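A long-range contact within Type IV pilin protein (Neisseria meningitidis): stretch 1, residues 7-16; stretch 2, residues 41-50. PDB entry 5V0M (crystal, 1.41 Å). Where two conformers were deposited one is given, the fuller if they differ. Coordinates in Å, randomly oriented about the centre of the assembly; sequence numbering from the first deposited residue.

Stretch 1 (7-16) VRLSEVRTTL
Stretch 2 (41-50) LKQNKYFNVT

Residues 7-16 form helix throughout, part of a longer helix that extends beyond both ends, with phi/psi near -65/-40; residues 41-44 are extended, 45-46 turn (phi/psi -58/-29 and -110/-9), and strand begins at 47 and continues past 50. Helix and strand point roughly the same way, their N-to-C directions 23° apart (signed crossing angle -23°) and their axes 10.4 Å apart at closest approach. In register, Arg-8 CA lies 7.1 Å from Tyr-46 CA, Thr-15 CA 6.7 Å from Asn-44 CA, and Leu-16 CA 7.7 Å from Val-49 CA; 522 Å² is buried in all.

Tyr-46, Arg-8 and Phe-47 cover the most surface. Arg-8 is extended beyond its m chi1 (chi2 and chi3 t, chi4 -177°), so its flat guanidinium lies on the Tyr-46 ring, centres 3.8 Å apart and planes at 13°. Arg-8 CZ lies 3.3 Å from Tyr-46 CE1 and 3.8 Å from the centroid of the Tyr-46 ring, 31° off its normal, a cation-pi contact over the face, while Arg-8 CD sits 3.8 Å from the centroid of the Tyr-46 ring, almost on its normal. Tyr-46 (chi1 m, chi2 -62°) offers a broad aromatic face to both the methylene and the charge. Water 2 accepts from Arg-8 NE at 2.8 Å and makes a weak 3.5 Å hydrogen bond with Tyr-46 OH.

Phe-47 opens the strand at phi/psi -146/137. Its chi1 m and chi2 -99° lay the buried ring against the helix, with Val-12 (chi1 p) over one face: Val-12 CB is 4.1 Å from the centroid of the Phe-47 ring and Val-12 CG2 3.7 Å from Phe-47 CG. Leu-9 (m, t) starts away from the strand, yet its end returns to bring Leu-9 CD2 within 3.8 Å of Phe-47 CZ. Farther along, Leu-16 (m, t) likewise bends back, Leu-16 CD2 lying 4.2 Å from Val-49 CG1 (buried, chi1 t). These hydrocarbon side chains suit a layer made by packing alone.

Asn-44 (phi/psi -131/147, chi1 t, chi2 -73°) supplies the direct hydrogen bond: Asn-44 ND2 donates to Thr-15 OG1 at 3.0 Å, with an N-H...O angle of 168°. Its amide serves two ends, for Asn-44 OD1 accepts from Tyr-46 N at 2.8 Å, bracing the turn that presents the tyrosine. Water 1 donates to Arg-8 O (2.7 Å) and Asn-44 OD1 (2.9 Å), bridging helix and loop. Thr-15 (chi1 m) combines its hydroxyl with a methyl, Thr-15 CG2, 3.5 Å from Lys-42 O. Gln-43 points away and fastens its own stretch: Gln-43 OE1 accepts from Val-49 N at 2.8 Å, and Gln-43 NE2 donates to Val-49 O at 3.0 Å.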

ATOM      1  N   VAL A   7      13.645   2.586  -6.671  1.00  5.94           N
ATOM      2  CA  VAL A   7      13.306   1.169  -6.837  1.00  5.23           C
ATOM      3  C   VAL A   7      12.278   0.730  -5.799  1.00  4.00           C
ATOM      4  O   VAL A   7      11.265   0.099  -6.127  1.00  5.49           O
ATOM      5  CB  VAL A   7      14.574   0.295  -6.769  1.00  6.00           C
ATOM      6  CG1 VAL A   7      14.216  -1.175  -6.724  1.00  6.72           C
ATOM      7  CG2 VAL A   7      15.497   0.593  -7.934  1.00  6.60           C
ATOM      8  N   ARG A   8      12.535   1.048  -4.530  1.00  4.31           N
ATOM      9  CA  ARG A   8      11.685   0.524  -3.468  1.00  5.75           C
ATOM     10  C   ARG A   8      10.283   1.106  -3.561  1.00  5.24           C
ATOM     11  O   ARG A   8       9.297   0.391  -3.329  1.00  5.88           O
ATOM     12  CB  ARG A   8      12.338   0.785  -2.116  1.00  5.96           C
ATOM     13  CG  ARG A   8      13.594  -0.042  -1.934  1.00  7.52           C
ATOM     14  CD  ARG A   8      14.310   0.353  -0.667  1.00 10.35           C
ATOM     15  NE  ARG A   8      15.545  -0.416  -0.525  1.00  9.10           N
ATOM     16  CZ  ARG A   8      16.363  -0.346   0.510  1.00 13.20           C
ATOM     17  NH1 ARG A   8      16.088   0.442   1.530  1.00 12.27           N
ATOM     18  NH2 ARG A   8      17.446  -1.108   0.543  1.00 14.09           N
ATOM     19  N   LEU A   9      10.164   2.388  -3.895  1.00  5.70           N
ATOM     20  CA  LEU A   9       8.841   2.982  -4.055  1.00  7.35           C
ATOM     21  C   LEU A   9       8.119   2.430  -5.264  1.00  5.94           C
ATOM     22  O   LEU A   9       6.892   2.249  -5.210  1.00  8.93           O
ATOM     23  CB  LEU A   9       8.930   4.500  -4.096  1.00  7.02           C
ATOM     24  CG  LEU A   9       9.206   5.161  -2.747  1.00  7.28           C
ATOM     25  CD1 LEU A   9       9.755   6.558  -2.911  1.00 10.10           C
ATOM     26  CD2 LEU A   9       7.947   5.133  -1.888  1.00 11.19           C
ATOM     27  N   SER A  10       8.844   2.090  -6.332  1.00  8.02           N
ATOM     28  CA  SER A  10       8.191   1.451  -7.471  1.00  8.09           C
ATOM     29  C   SER A  10       7.707   0.057  -7.099  1.00  7.92           C
ATOM     30  O   SER A  10       6.605  -0.360  -7.493  1.00  9.32           O
ATOM     31  CB  SER A  10       9.150   1.418  -8.661  1.00  9.40           C
ATOM     32  OG  SER A  10       8.597   0.715  -9.760  1.00 12.24           O
ATOM     33  N   GLU A  11       8.492  -0.660  -6.311  1.00  7.45           N
ATOM     34  CA  GLU A  11       8.095  -2.013  -5.939  1.00  9.58           C
ATOM     35  C   GLU A  11       6.897  -2.006  -4.999  1.00  6.70           C
ATOM     36  O   GLU A  11       6.054  -2.906  -5.072  1.00  8.65           O
ATOM     37  CB  GLU A  11       9.280  -2.775  -5.368  1.00 11.64           C
ATOM     38  CG  GLU A  11      10.293  -3.085  -6.480  1.00 11.13           C
ATOM     39  CD  GLU A  11      11.610  -3.667  -5.980  1.00 21.11           C
ATOM     40  OE1 GLU A  11      11.841  -3.686  -4.747  1.00 24.94           O
ATOM     41  OE2 GLU A  11      12.422  -4.111  -6.830  1.00 21.44           O
ATOM     42  N   VAL A  12       6.807  -1.036  -4.078  1.00  7.74           N
ATOM     43  CA  VAL A  12       5.660  -1.054  -3.169  1.00  7.40           C
ATOM     44  C   VAL A  12       4.393  -0.670  -3.914  1.00  6.68           C
ATOM     45  O   VAL A  12       3.287  -1.117  -3.554  1.00  7.31           O
ATOM     46  CB  VAL A  12       5.895  -0.182  -1.920  1.00  8.46           C
ATOM     47  CG1 VAL A  12       5.712   1.290  -2.223  1.00  9.86           C
ATOM     48  CG2 VAL A  12       4.943  -0.601  -0.817  1.00  9.85           C
ATOM     49  N   ARG A  13       4.510   0.105  -4.995  1.00  8.99           N
ATOM     50  CA  ARG A  13       3.350   0.309  -5.854  1.00  7.46           C
ATOM     51  C   ARG A  13       2.801  -1.035  -6.313  1.00  8.21           C
ATOM     52  O   ARG A  13       1.595  -1.277  -6.256  1.00  8.73           O
ATOM     53  CB  ARG A  13       3.726   1.187  -7.058  1.00 10.37           C
ATOM     54  CG  ARG A  13       2.643   1.341  -8.086  1.00 12.14           C
ATOM     55  CD  ARG A  13       3.200   2.062  -9.333  1.00 20.47           C
ATOM     56  NE  ARG A  13       3.603   3.443  -9.064  1.00 24.40           N
ATOM     57  CZ  ARG A  13       2.824   4.506  -9.274  1.00 27.03           C
ATOM     58  NH1 ARG A  13       1.598   4.360  -9.756  1.00 26.26           N
ATOM     59  NH2 ARG A  13       3.275   5.722  -8.999  1.00 31.00           N
ATOM     60  N   THR A  14       3.683  -1.937  -6.741  1.00  9.00           N
ATOM     61  CA  THR A  14       3.268  -3.248  -7.211  1.00  7.49           C
ATOM     62  C   THR A  14       2.645  -4.071  -6.085  1.00  7.97           C
ATOM     63  O   THR A  14       1.622  -4.733  -6.273  1.00  9.31           O
ATOM     64  CB  THR A  14       4.461  -3.958  -7.846  1.00 10.50           C
ATOM     65  OG1 THR A  14       4.888  -3.187  -8.982  1.00 14.03           O
ATOM     66  CG2 THR A  14       4.086  -5.360  -8.286  1.00 12.83           C
ATOM     67  N   THR A  15       3.252  -4.053  -4.906  1.00  6.17           N
ATOM     68  CA  THR A  15       2.697  -4.786  -3.765  1.00  7.67           C
ATOM     69  C   THR A  15       1.279  -4.313  -3.459  1.00  8.41           C
ATOM     70  O   THR A  15       0.379  -5.119  -3.200  1.00  6.72           O
ATOM     71  CB  THR A  15       3.585  -4.558  -2.534  1.00  7.39           C
ATOM     72  OG1 THR A  15       4.927  -4.982  -2.792  1.00  9.39           O
ATOM     73  CG2 THR A  15       3.049  -5.328  -1.351  1.00 10.47           C
ATOM     74  N   LEU A  16       1.077  -3.002  -3.441  1.00  5.36           N
ATOM     75  CA  LEU A  16      -0.256  -2.468  -3.164  1.00  5.33           C
ATOM     76  C   LEU A  16      -1.240  -2.882  -4.252  1.00  5.10           C
ATOM     77  O   LEU A  16      -2.366  -3.303  -3.953  1.00  6.55           O
ATOM     78  CB  LEU A  16      -0.234  -0.951  -3.015  1.00  6.09           C
ATOM     79  CG  LEU A  16       0.483  -0.464  -1.765  1.00  6.27           C
ATOM     80  CD1 LEU A  16       0.821   1.019  -1.877  1.00 11.72           C
ATOM     81  CD2 LEU A  16      -0.344  -0.706  -0.552  1.00  8.14           C
ATOM     82  N   LEU A  41      -2.890 -10.023   3.912  1.00 11.91           N
ATOM     83  CA  LEU A  41      -2.272  -9.014   3.065  1.00 12.18           C
ATOM     84  C   LEU A  41      -0.827  -9.380   2.759  1.00 16.40           C
ATOM     85  O   LEU A  41      -0.069  -9.787   3.648  1.00 17.21           O
ATOM     86  CB  LEU A  41      -2.278  -7.682   3.792  1.00 10.33           C
ATOM     87  CG  LEU A  41      -3.653  -7.065   4.014  1.00 10.62           C
ATOM     88  CD1 LEU A  41      -3.533  -5.854   4.918  1.00 13.32           C
ATOM     89  CD2 LEU A  41      -4.321  -6.676   2.699  1.00 11.54           C
ATOM     90  N   LYS A  42      -0.445  -9.223   1.493  0.59 11.53           N
ATOM     91  CA  LYS A  42       0.924  -9.462   1.070  0.59 11.55           C
ATOM     92  C   LYS A  42       1.807  -8.278   1.444  0.59 11.20           C
ATOM     93  O   LYS A  42       1.448  -7.111   1.242  0.59 10.62           O
ATOM     94  CB  LYS A  42       0.981  -9.678  -0.442  0.59 17.71           C
ATOM     95  CG  LYS A  42       0.057 -10.776  -0.963  0.59 23.11           C
ATOM     96  CD  LYS A  42       0.468 -12.163  -0.483  0.59 33.23           C
ATOM     97  CE  LYS A  42      -0.381 -13.252  -1.146  0.59 30.59           C
ATOM     98  NZ  LYS A  42       0.111 -14.625  -0.849  0.59 40.15           N
ATOM     99  N   GLN A  43       2.973  -8.594   1.984  1.00  8.96           N
ATOM    100  CA  GLN A  43       3.901  -7.611   2.503  1.00 12.03           C
ATOM    101  C   GLN A  43       5.058  -7.387   1.550  1.00  7.35           C
ATOM    102  O   GLN A  43       5.239  -8.056   0.528  1.00 10.28           O
ATOM    103  CB  GLN A  43       4.429  -8.080   3.853  1.00 10.25           C
ATOM    104  CG  GLN A  43       3.348  -8.277   4.874  1.00  7.99           C
ATOM    105  CD  GLN A  43       2.650  -6.987   5.202  1.00  9.78           C
ATOM    106  OE1 GLN A  43       3.283  -5.946   5.380  1.00 11.77           O
ATOM    107  NE2 GLN A  43       1.344  -7.044   5.274  1.00 13.15           N
ATOM    108  N   ASN A  44       5.874  -6.433   1.943  1.00  9.57           N
ATOM    109  CA  ASN A  44       7.051  -6.013   1.234  1.00 11.16           C
ATOM    110  C   ASN A  44       8.207  -5.965   2.234  1.00  7.61           C
ATOM    111  O   ASN A  44       7.994  -5.653   3.400  1.00  8.92           O
ATOM    112  CB  ASN A  44       6.628  -4.643   0.762  1.00 16.79           C
ATOM    113  CG  ASN A  44       7.617  -4.004  -0.074  1.00 12.61           C
ATOM    114  OD1 ASN A  44       8.630  -3.567   0.416  1.00 13.53           O
ATOM    115  ND2 ASN A  44       7.293  -3.832  -1.340  1.00 12.39           N
ATOM    116  N   LYS A  45       9.438  -6.267   1.785  1.00  8.92           N
ATOM    117  CA  LYS A  45      10.599  -6.233   2.662  1.00 10.56           C
ATOM    118  C   LYS A  45      10.804  -4.855   3.289  1.00  5.72           C
ATOM    119  O   LYS A  45      11.357  -4.742   4.381  1.00  7.45           O
ATOM    120  CB  LYS A  45      11.836  -6.597   1.811  1.00 16.76           C
ATOM    121  CG  LYS A  45      13.050  -7.070   2.523  1.00 32.13           C
ATOM    122  CD  LYS A  45      13.959  -7.946   1.598  1.00 14.43           C
ATOM    123  CE  LYS A  45      14.346  -7.300   0.280  1.00 19.51           C
ATOM    124  NZ  LYS A  45      15.583  -7.933  -0.289  1.00 23.57           N
ATOM    125  N   TYR A  46      10.389  -3.799   2.594  1.00  6.03           N
ATOM    126  CA  TYR A  46      10.732  -2.419   2.902  1.00  5.33           C
ATOM    127  C   TYR A  46       9.570  -1.592   3.422  1.00  4.39           C
ATOM    128  O   TYR A  46       9.795  -0.449   3.853  1.00  5.68           O
ATOM    129  CB  TYR A  46      11.286  -1.763   1.628  1.00  4.69           C
ATOM    130  CG  TYR A  46      12.551  -2.447   1.166  1.00  6.17           C
ATOM    131  CD1 TYR A  46      13.685  -2.471   1.976  1.00  7.86           C
ATOM    132  CD2 TYR A  46      12.602  -3.087  -0.059  1.00  7.45           C
ATOM    133  CE1 TYR A  46      14.841  -3.091   1.560  1.00  8.50           C
ATOM    134  CE2 TYR A  46      13.778  -3.720  -0.483  1.00 10.34           C
ATOM    135  CZ  TYR A  46      14.861  -3.731   0.344  1.00  7.64           C
ATOM    136  OH  TYR A  46      16.039  -4.338  -0.090  1.00 14.05           O
ATOM    137  N   PHE A  47       8.342  -2.125   3.374  1.00  4.85           N
ATOM    138  CA  PHE A  47       7.136  -1.424   3.786  1.00  5.36           C
ATOM    139  C   PHE A  47       6.171  -2.426   4.400  1.00  6.83           C
ATOM    140  O   PHE A  47       5.952  -3.513   3.845  1.00  7.68           O
ATOM    141  CB  PHE A  47       6.396  -0.770   2.608  1.00  5.84           C
ATOM    142  CG  PHE A  47       7.134   0.359   1.950  1.00  5.96           C
ATOM    143  CD1 PHE A  47       6.845   1.686   2.260  1.00  6.81           C
ATOM    144  CD2 PHE A  47       8.086   0.090   0.998  1.00  4.95           C
ATOM    145  CE1 PHE A  47       7.525   2.728   1.641  1.00  6.19           C
ATOM    146  CE2 PHE A  47       8.766   1.126   0.395  1.00  6.43           C
ATOM    147  CZ  PHE A  47       8.487   2.447   0.722  1.00  6.27           C
ATOM    148  N   ASN A  48       5.567  -2.018   5.515  1.00  5.28           N
ATOM    149  CA  ASN A  48       4.516  -2.781   6.180  1.00  8.44           C
ATOM    150  C   ASN A  48       3.168  -2.368   5.598  1.00  5.19           C
ATOM    151  O   ASN A  48       2.836  -1.177   5.582  1.00  6.72           O
ATOM    152  CB  ASN A  48       4.572  -2.465   7.672  1.00  8.49           C
ATOM    153  CG  ASN A  48       5.814  -2.975   8.333  1.00 10.16           C
ATOM    154  OD1 ASN A  48       6.317  -4.041   7.983  1.00 15.20           O
ATOM    155  ND2 ASN A  48       6.320  -2.221   9.301  1.00 12.56           N
ATOM    156  N   VAL A  49       2.411  -3.329   5.078  1.00  7.06           N
ATOM    157  CA  VAL A  49       1.141  -3.051   4.417  1.00  7.48           C
ATOM    158  C   VAL A  49      -0.010  -3.397   5.349  1.00  7.85           C
ATOM    159  O   VAL A  49      -0.076  -4.515   5.876  1.00  9.51           O
ATOM    160  CB  VAL A  49       1.044  -3.822   3.087  1.00  7.86           C
ATOM    161  CG1 VAL A  49      -0.300  -3.616   2.437  1.00 10.01           C
ATOM    162  CG2 VAL A  49       2.179  -3.399   2.140  1.00 11.72           C
ATOM    163  N   THR A  50      -0.939  -2.458   5.519  1.00  6.16           N
ATOM    164  CA  THR A  50      -2.115  -2.650   6.354  1.00  6.90           C
ATOM    165  C   THR A  50      -3.325  -2.090   5.630  1.00  8.66           C
ATOM    166  O   THR A  50      -3.206  -1.382   4.630  1.00  8.75           O
ATOM    167  CB  THR A  50      -1.933  -1.911   7.679  1.00  8.35           C
ATOM    168  OG1 THR A  50      -1.705  -0.523   7.406  1.00 10.76           O
ATOM    169  CG2 THR A  50      -0.768  -2.481   8.475  1.00 13.00           C
TER
HETATM  170  O   HOH W   1       9.516  -1.827  -1.771  1.00 15.75           O
HETATM  171  O   HOH W   2      16.366  -2.056  -2.687  1.00 18.23           O